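Local coordinates for protein LP04448p (Drosophila melanogaster, PDB 2QK2) that probably binds tubulin through its TOG domains and tracks growing microtubule plus ends, at residues A[47-58]-A[84-95]. Sequence-based numbering, arbitrary orientation.
Sequences PKLENGEYGALV and LAKGLAKRFSNY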
ATOM      1  N   PRO A  47      15.730  -1.771 -12.537  1.00 36.47           N
ATOM      2  CA  PRO A  47      15.309  -1.346 -11.197  1.00 36.08           C
ATOM      3  C   PRO A  47      15.408   0.155 -10.925  1.00 34.93           C
ATOM      4  O   PRO A  47      14.753   0.669 -10.017  1.00 34.05           O
ATOM      5  CB  PRO A  47      16.210  -2.170 -10.278  1.00 37.23           C
ATOM      6  CG  PRO A  47      17.460  -2.308 -11.081  1.00 37.73           C
ATOM      7  CD  PRO A  47      16.924  -2.630 -12.459  1.00 36.85           C
ATOM      8  N   LYS A  48      16.226   0.857 -11.703  1.00 33.21           N
ATOM      9  CA  LYS A  48      16.384   2.299 -11.529  1.00 31.86           C
ATOM     10  C   LYS A  48      15.743   3.001 -12.722  1.00 31.13           C
ATOM     11  O   LYS A  48      16.165   2.824 -13.865  1.00 28.57           O
ATOM     12  CB  LYS A  48      17.869   2.663 -11.435  1.00 34.80           C
ATOM     13  CG  LYS A  48      18.141   4.119 -11.102  1.00 34.92           C
ATOM     14  CD  LYS A  48      17.686   4.461  -9.695  1.00 36.20           C
ATOM     15  CE  LYS A  48      18.032   5.902  -9.346  1.00 39.47           C
ATOM     16  NZ  LYS A  48      17.639   6.263  -7.950  1.00 38.88           N
ATOM     17  N   LEU A  49      14.721   3.803 -12.452  1.00 31.16           N
ATOM     18  CA  LEU A  49      14.002   4.489 -13.515  1.00 31.33           C
ATOM     19  C   LEU A  49      14.316   5.970 -13.650  1.00 32.91           C
ATOM     20  O   LEU A  49      14.431   6.698 -12.666  1.00 31.95           O
ATOM     21  CB  LEU A  49      12.494   4.295 -13.322  1.00 28.58           C
ATOM     22  CG  LEU A  49      12.058   2.825 -13.254  1.00 29.24           C
ATOM     23  CD1 LEU A  49      10.572   2.723 -12.942  1.00 26.57           C
ATOM     24  CD2 LEU A  49      12.381   2.143 -14.578  1.00 28.37           C
ATOM     25  N   GLU A  50      14.443   6.404 -14.897  1.00 34.42           N
ATOM     26  CA  GLU A  50      14.730   7.793 -15.225  1.00 36.61           C
ATOM     27  C   GLU A  50      13.489   8.657 -14.982  1.00 36.65           C
ATOM     28  O   GLU A  50      12.361   8.154 -14.991  1.00 35.88           O
ATOM     29  CB  GLU A  50      15.137   7.865 -16.696  1.00 39.07           C
ATOM     30  CG  GLU A  50      15.638   9.207 -17.179  1.00 44.21           C
ATOM     31  CD  GLU A  50      15.986   9.169 -18.657  1.00 47.39           C
ATOM     32  OE1 GLU A  50      15.053   9.157 -19.490  1.00 48.40           O
ATOM     33  OE2 GLU A  50      17.190   9.128 -18.984  1.00 49.40           O
ATOM     34  N   ASN A  51      13.695   9.951 -14.757  1.00 35.87           N
ATOM     35  CA  ASN A  51      12.576  10.866 -14.547  1.00 36.16           C
ATOM     36  C   ASN A  51      11.767  10.903 -15.837  1.00 33.36           C
ATOM     37  O   ASN A  51      12.299  10.627 -16.906  1.00 32.69           O
ATOM     38  CB  ASN A  51      13.080  12.275 -14.241  1.00 40.62           C
ATOM     39  CG  ASN A  51      13.899  12.333 -12.979  1.00 44.72           C
ATOM     40  OD1 ASN A  51      13.416  12.001 -11.897  1.00 47.60           O
ATOM     41  ND2 ASN A  51      15.153  12.759 -13.107  1.00 49.01           N
ATOM     42  N   GLY A  52      10.488  11.246 -15.738  1.00 31.68           N
ATOM     43  CA  GLY A  52       9.660  11.297 -16.932  1.00 30.90           C
ATOM     44  C   GLY A  52       8.192  11.502 -16.627  1.00 29.45           C
ATOM     45  O   GLY A  52       7.817  11.667 -15.468  1.00 29.48           O
ATOM     46  N   GLU A  53       7.361  11.497 -17.667  1.00 28.88           N
ATOM     47  CA  GLU A  53       5.921  11.679 -17.499  1.00 28.39           C
ATOM     48  C   GLU A  53       5.255  10.311 -17.373  1.00 25.45           C
ATOM     49  O   GLU A  53       4.856   9.718 -18.373  1.00 24.59           O
ATOM     50  CB  GLU A  53       5.339  12.419 -18.706  1.00 32.16           C
ATOM     51  CG  GLU A  53       5.965  13.783 -18.970  1.00 38.89           C
ATOM     52  CD  GLU A  53       5.881  14.697 -17.771  1.00 42.78           C
ATOM     53  OE1 GLU A  53       4.777  14.814 -17.195  1.00 47.01           O
ATOM     54  OE2 GLU A  53       6.913  15.299 -17.403  1.00 45.63           O
ATOM     55  N   TYR A  54       5.124   9.818 -16.146  1.00 22.90           N
ATOM     56  CA  TYR A  54       4.525   8.503 -15.920  1.00 21.08           C
ATOM     57  C   TYR A  54       3.020   8.534 -15.699  1.00 19.71           C
ATOM     58  O   TYR A  54       2.388   7.487 -15.522  1.00 22.58           O
ATOM     59  CB  TYR A  54       5.205   7.818 -14.728  1.00 20.31           C
ATOM     60  CG  TYR A  54       6.644   7.442 -14.991  1.00 19.23           C
ATOM     61  CD1 TYR A  54       7.691   8.309 -14.664  1.00 21.09           C
ATOM     62  CD2 TYR A  54       6.960   6.227 -15.596  1.00 18.81           C
ATOM     63  CE1 TYR A  54       9.027   7.963 -14.939  1.00 20.49           C
ATOM     64  CE2 TYR A  54       8.274   5.874 -15.874  1.00 19.33           C
ATOM     65  CZ  TYR A  54       9.303   6.742 -15.544  1.00 19.06           C
ATOM     66  OH  TYR A  54      10.602   6.375 -15.825  1.00 21.85           O
ATOM     67  N   GLY A  55       2.441   9.728 -15.715  1.00 18.32           N
ATOM     68  CA  GLY A  55       1.011   9.850 -15.496  1.00 16.91           C
ATOM     69  C   GLY A  55       0.138   8.908 -16.318  1.00 19.37           C
ATOM     70  O   GLY A  55      -0.757   8.249 -15.776  1.00 16.39           O
ATOM     71  N   ALA A  56       0.387   8.839 -17.626  1.00 17.28           N
ATOM     72  CA  ALA A  56      -0.412   7.982 -18.504  1.00 18.81           C
ATOM     73  C   ALA A  56      -0.279   6.516 -18.115  1.00 17.46           C
ATOM     74  O   ALA A  56      -1.261   5.772 -18.119  1.00 17.96           O
ATOM     75  CB  ALA A  56       0.009   8.180 -19.978  1.00 18.18           C
ATOM     76  N   LEU A  57       0.938   6.104 -17.776  1.00 17.01           N
ATOM     77  CA  LEU A  57       1.179   4.721 -17.390  1.00 18.39           C
ATOM     78  C   LEU A  57       0.463   4.388 -16.079  1.00 16.56           C
ATOM     79  O   LEU A  57      -0.190   3.350 -15.964  1.00 18.95           O
ATOM     80  CB  LEU A  57       2.687   4.460 -17.257  1.00 17.95           C
ATOM     81  CG  LEU A  57       3.069   3.041 -16.817  1.00 19.76           C
ATOM     82  CD1 LEU A  57       2.414   2.010 -17.737  1.00 17.95           C
ATOM     83  CD2 LEU A  57       4.586   2.889 -16.825  1.00 19.21           C
ATOM     84  N   VAL A  58       0.575   5.271 -15.093  1.00 17.07           N
ATOM     85  CA  VAL A  58      -0.081   5.040 -13.808  1.00 17.02           C
ATOM     86  C   VAL A  58      -1.600   4.946 -13.987  1.00 18.62           C
ATOM     87  O   VAL A  58      -2.259   4.087 -13.395  1.00 17.62           O
ATOM     88  CB  VAL A  58       0.268   6.164 -12.792  1.00 18.35           C
ATOM     89  CG1 VAL A  58      -0.529   5.967 -11.485  1.00 17.45           C
ATOM     90  CG2 VAL A  58       1.773   6.134 -12.490  1.00 18.22           C
ATOM     91  N   LEU A  84       7.000  -0.037 -10.433  1.00 21.58           N
ATOM     92  CA  LEU A  84       7.126   1.325 -10.927  1.00 21.57           C
ATOM     93  C   LEU A  84       7.363   2.267  -9.739  1.00 23.77           C
ATOM     94  O   LEU A  84       8.247   3.130  -9.778  1.00 22.33           O
ATOM     95  CB  LEU A  84       5.854   1.734 -11.680  1.00 21.61           C
ATOM     96  CG  LEU A  84       5.785   3.165 -12.233  1.00 23.24           C
ATOM     97  CD1 LEU A  84       6.882   3.379 -13.277  1.00 21.31           C
ATOM     98  CD2 LEU A  84       4.408   3.403 -12.849  1.00 21.25           C
ATOM     99  N   ALA A  85       6.577   2.097  -8.678  1.00 22.67           N
ATOM    100  CA  ALA A  85       6.721   2.950  -7.501  1.00 25.01           C
ATOM    101  C   ALA A  85       8.096   2.757  -6.855  1.00 24.67           C
ATOM    102  O   ALA A  85       8.691   3.715  -6.369  1.00 24.96           O
ATOM    103  CB  ALA A  85       5.612   2.659  -6.495  1.00 23.83           C
ATOM    104  N   LYS A  86       8.599   1.525  -6.861  1.00 24.87           N
ATOM    105  CA  LYS A  86       9.915   1.236  -6.292  1.00 28.06           C
ATOM    106  C   LYS A  86      11.049   1.812  -7.135  1.00 28.94           C
ATOM    107  O   LYS A  86      12.049   2.286  -6.600  1.00 29.17           O
ATOM    108  CB  LYS A  86      10.157  -0.267  -6.189  1.00 29.52           C
ATOM    109  CG  LYS A  86       9.385  -0.989  -5.114  1.00 36.89           C
ATOM    110  CD  LYS A  86       9.939  -2.399  -4.946  1.00 41.52           C
ATOM    111  CE  LYS A  86      11.428  -2.352  -4.600  1.00 46.17           C
ATOM    112  NZ  LYS A  86      12.048  -3.701  -4.456  1.00 49.56           N
ATOM    113  N   GLY A  87      10.903   1.739  -8.454  1.00 27.73           N
ATOM    114  CA  GLY A  87      11.944   2.231  -9.338  1.00 27.62           C
ATOM    115  C   GLY A  87      12.064   3.737  -9.384  1.00 27.60           C
ATOM    116  O   GLY A  87      13.096   4.268  -9.797  1.00 30.83           O
ATOM    117  N   LEU A  88      11.007   4.420  -8.961  1.00 26.33           N
ATOM    118  CA  LEU A  88      10.959   5.877  -8.956  1.00 27.35           C
ATOM    119  C   LEU A  88      11.181   6.430  -7.549  1.00 29.39           C
ATOM    120  O   LEU A  88      11.506   7.607  -7.378  1.00 29.56           O
ATOM    121  CB  LEU A  88       9.595   6.347  -9.476  1.00 25.40           C
ATOM    122  CG  LEU A  88       9.426   6.967 -10.875  1.00 28.55           C
ATOM    123  CD1 LEU A  88      10.555   6.585 -11.802  1.00 27.06           C
ATOM    124  CD2 LEU A  88       8.085   6.530 -11.438  1.00 26.20           C
ATOM    125  N   ALA A  89      10.992   5.580  -6.545  1.00 29.82           N
ATOM    126  CA  ALA A  89      11.154   5.990  -5.151  1.00 29.87           C
ATOM    127  C   ALA A  89      10.368   7.278  -4.911  1.00 29.63           C
ATOM    128  O   ALA A  89       9.188   7.351  -5.246  1.00 29.15           O
ATOM    129  CB  ALA A  89      12.635   6.189  -4.832  1.00 29.18           C
ATOM    130  N   LYS A  90      11.017   8.298  -4.355  1.00 30.77           N
ATOM    131  CA  LYS A  90      10.342   9.567  -4.077  1.00 32.67           C
ATOM    132  C   LYS A  90       9.822  10.260  -5.330  1.00 32.39           C
ATOM    133  O   LYS A  90       8.939  11.112  -5.242  1.00 31.17           O
ATOM    134  CB  LYS A  90      11.277  10.521  -3.328  1.00 36.34           C
ATOM    135  CG  LYS A  90      11.774   9.986  -1.990  1.00 42.61           C
ATOM    136  CD  LYS A  90      10.669   9.905  -0.953  1.00 44.50           C
ATOM    137  CE  LYS A  90      11.198   9.319   0.349  1.00 48.28           C
ATOM    138  NZ  LYS A  90      12.368  10.088   0.869  1.00 49.02           N
ATOM    139  N   ARG A  91      10.374   9.912  -6.490  1.00 32.29           N
ATOM    140  CA  ARG A  91       9.924  10.510  -7.747  1.00 33.15           C
ATOM    141  C   ARG A  91       8.481  10.097  -8.053  1.00 31.18           C
ATOM    142  O   ARG A  91       7.871  10.609  -8.990  1.00 31.31           O
ATOM    143  CB  ARG A  91      10.822  10.080  -8.917  1.00 36.74           C
ATOM    144  CG  ARG A  91      12.091  10.905  -9.139  1.00 40.30           C
ATOM    145  CD  ARG A  91      13.290  10.386  -8.358  1.00 44.38           C
ATOM    146  NE  ARG A  91      13.636   8.999  -8.682  1.00 47.23           N
ATOM    147  CZ  ARG A  91      13.966   8.553  -9.894  1.00 48.79           C
ATOM    148  NH1 ARG A  91      13.999   9.379 -10.934  1.00 49.54           N
ATOM    149  NH2 ARG A  91      14.262   7.270 -10.068  1.00 47.87           N
ATOM    150  N   PHE A  92       7.935   9.175  -7.263  1.00 28.72           N
ATOM    151  CA  PHE A  92       6.563   8.707  -7.480  1.00 27.49           C
ATOM    152  C   PHE A  92       5.544   9.516  -6.680  1.00 26.59           C
ATOM    153  O   PHE A  92       4.337   9.418  -6.920  1.00 24.72           O
ATOM    154  CB  PHE A  92       6.440   7.217  -7.097  1.00 26.04           C
ATOM    155  CG  PHE A  92       5.164   6.564  -7.587  1.00 27.85           C
ATOM    156  CD1 PHE A  92       5.089   6.030  -8.875  1.00 25.79           C
ATOM    157  CD2 PHE A  92       4.028   6.525  -6.777  1.00 23.47           C
ATOM    158  CE1 PHE A  92       3.895   5.468  -9.353  1.00 25.59           C
ATOM    159  CE2 PHE A  92       2.832   5.969  -7.243  1.00 27.16           C
ATOM    160  CZ  PHE A  92       2.765   5.438  -8.534  1.00 24.12           C
ATOM    161  N   SER A  93       6.033  10.333  -5.747  1.00 27.36           N
ATOM    162  CA  SER A  93       5.167  11.119  -4.867  1.00 28.36           C
ATOM    163  C   SER A  93       3.964  11.803  -5.504  1.00 30.09           C
ATOM    164  O   SER A  93       2.874  11.793  -4.932  1.00 28.86           O
ATOM    165  CB  SER A  93       5.990  12.161  -4.092  1.00 30.92           C
ATOM    166  OG  SER A  93       6.505  13.167  -4.948  1.00 32.12           O
ATOM    167  N   ASN A  94       4.144  12.398  -6.678  1.00 31.72           N
ATOM    168  CA  ASN A  94       3.032  13.088  -7.327  1.00 34.96           C
ATOM    169  C   ASN A  94       1.876  12.207  -7.793  1.00 33.28           C
ATOM    170  O   ASN A  94       0.783  12.713  -8.031  1.00 33.29           O
ATOM    171  CB  ASN A  94       3.534  13.926  -8.508  1.00 38.58           C
ATOM    172  CG  ASN A  94       4.111  15.260  -8.067  1.00 42.79           C
ATOM    173  OD1 ASN A  94       3.515  15.966  -7.248  1.00 44.71           O
ATOM    174  ND2 ASN A  94       5.271  15.616  -8.610  1.00 43.67           N
ATOM    175  N   TYR A  95       2.110  10.904  -7.920  1.00 32.41           N
ATOM    176  CA  TYR A  95       1.059   9.981  -8.361  1.00 30.85           C
ATOM    177  C   TYR A  95       0.416   9.234  -7.189  1.00 29.90           C
ATOM    178  O   TYR A  95      -0.673   8.671  -7.322  1.00 29.81           O
ATOM    179  CB  TYR A  95       1.633   8.954  -9.344  1.00 30.08           C
ATOM    180  CG  TYR A  95       2.481   9.556 -10.444  1.00 30.00           C
ATOM    181  CD1 TYR A  95       3.865   9.391 -10.447  1.00 29.33           C
ATOM    182  CD2 TYR A  95       1.903  10.313 -11.466  1.00 30.08           C
ATOM    183  CE1 TYR A  95       4.658   9.967 -11.443  1.00 32.14           C
ATOM    184  CE2 TYR A  95       2.690  10.897 -12.471  1.00 30.08           C
ATOM    185  CZ  TYR A  95       4.064  10.718 -12.452  1.00 30.96           C
ATOM    186  OH  TYR A  95       4.851  11.277 -13.437  1.00 32.41           O
TER
HETATM  187  O   HOH W   1      15.093   5.966  -7.307  1.00 44.13           O
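Leu84 divides its methyls between partners: CD1 lies 3.7 Å from Tyr54 CD2 and also meets Leu49, while CD2 reaches Val58 and Leu57. This branched side chain thus fills the junction between the loop and the start of helix 55-67. At Gly87 the loop runs so close that a CB would strike Leu49 CD1; having none, the glycine brings its CA against Pro47 O, and Leu49 N donates to Gly87 O at 3.1 Å. Leu88 sets CD2 over one face of the Tyr54 ring in a CH-pi contact, 3.9 Å from the centroid, and the Tyr54 hydroxyl donates to Glu50 O, fixing the ring's far end. Arg91, bent at chi2 (89°) and chi3 (59°), folds its guanidinium edge-on to the loop: NH2 gives Leu49 O a 2.7 Å bond in the carbonyl plane, and NH1 reaches Asn51 OD1 at 2.9 Å, from above the amide. A water accepting from both Arg91 NH2 and Lys48 NZ probably softens the repulsion between these like charges. A leucine in place of Arg91 would probably leave Leu49 O and Asn51 OD1 without these donors and the loop less firmly held. Slim Val58 fits CG2 between Phe92 CE1 and a face of Tyr95; that tyrosine suits its place by pairing an apolar face with a hydroxyl, and Tyr54 N donates to Tyr95 OH at 3.1 Å. Loop 47-54 and turn 89-92 are thereby clasped at one edge of the HEAT-repeat helices characteristic of a TOG domain.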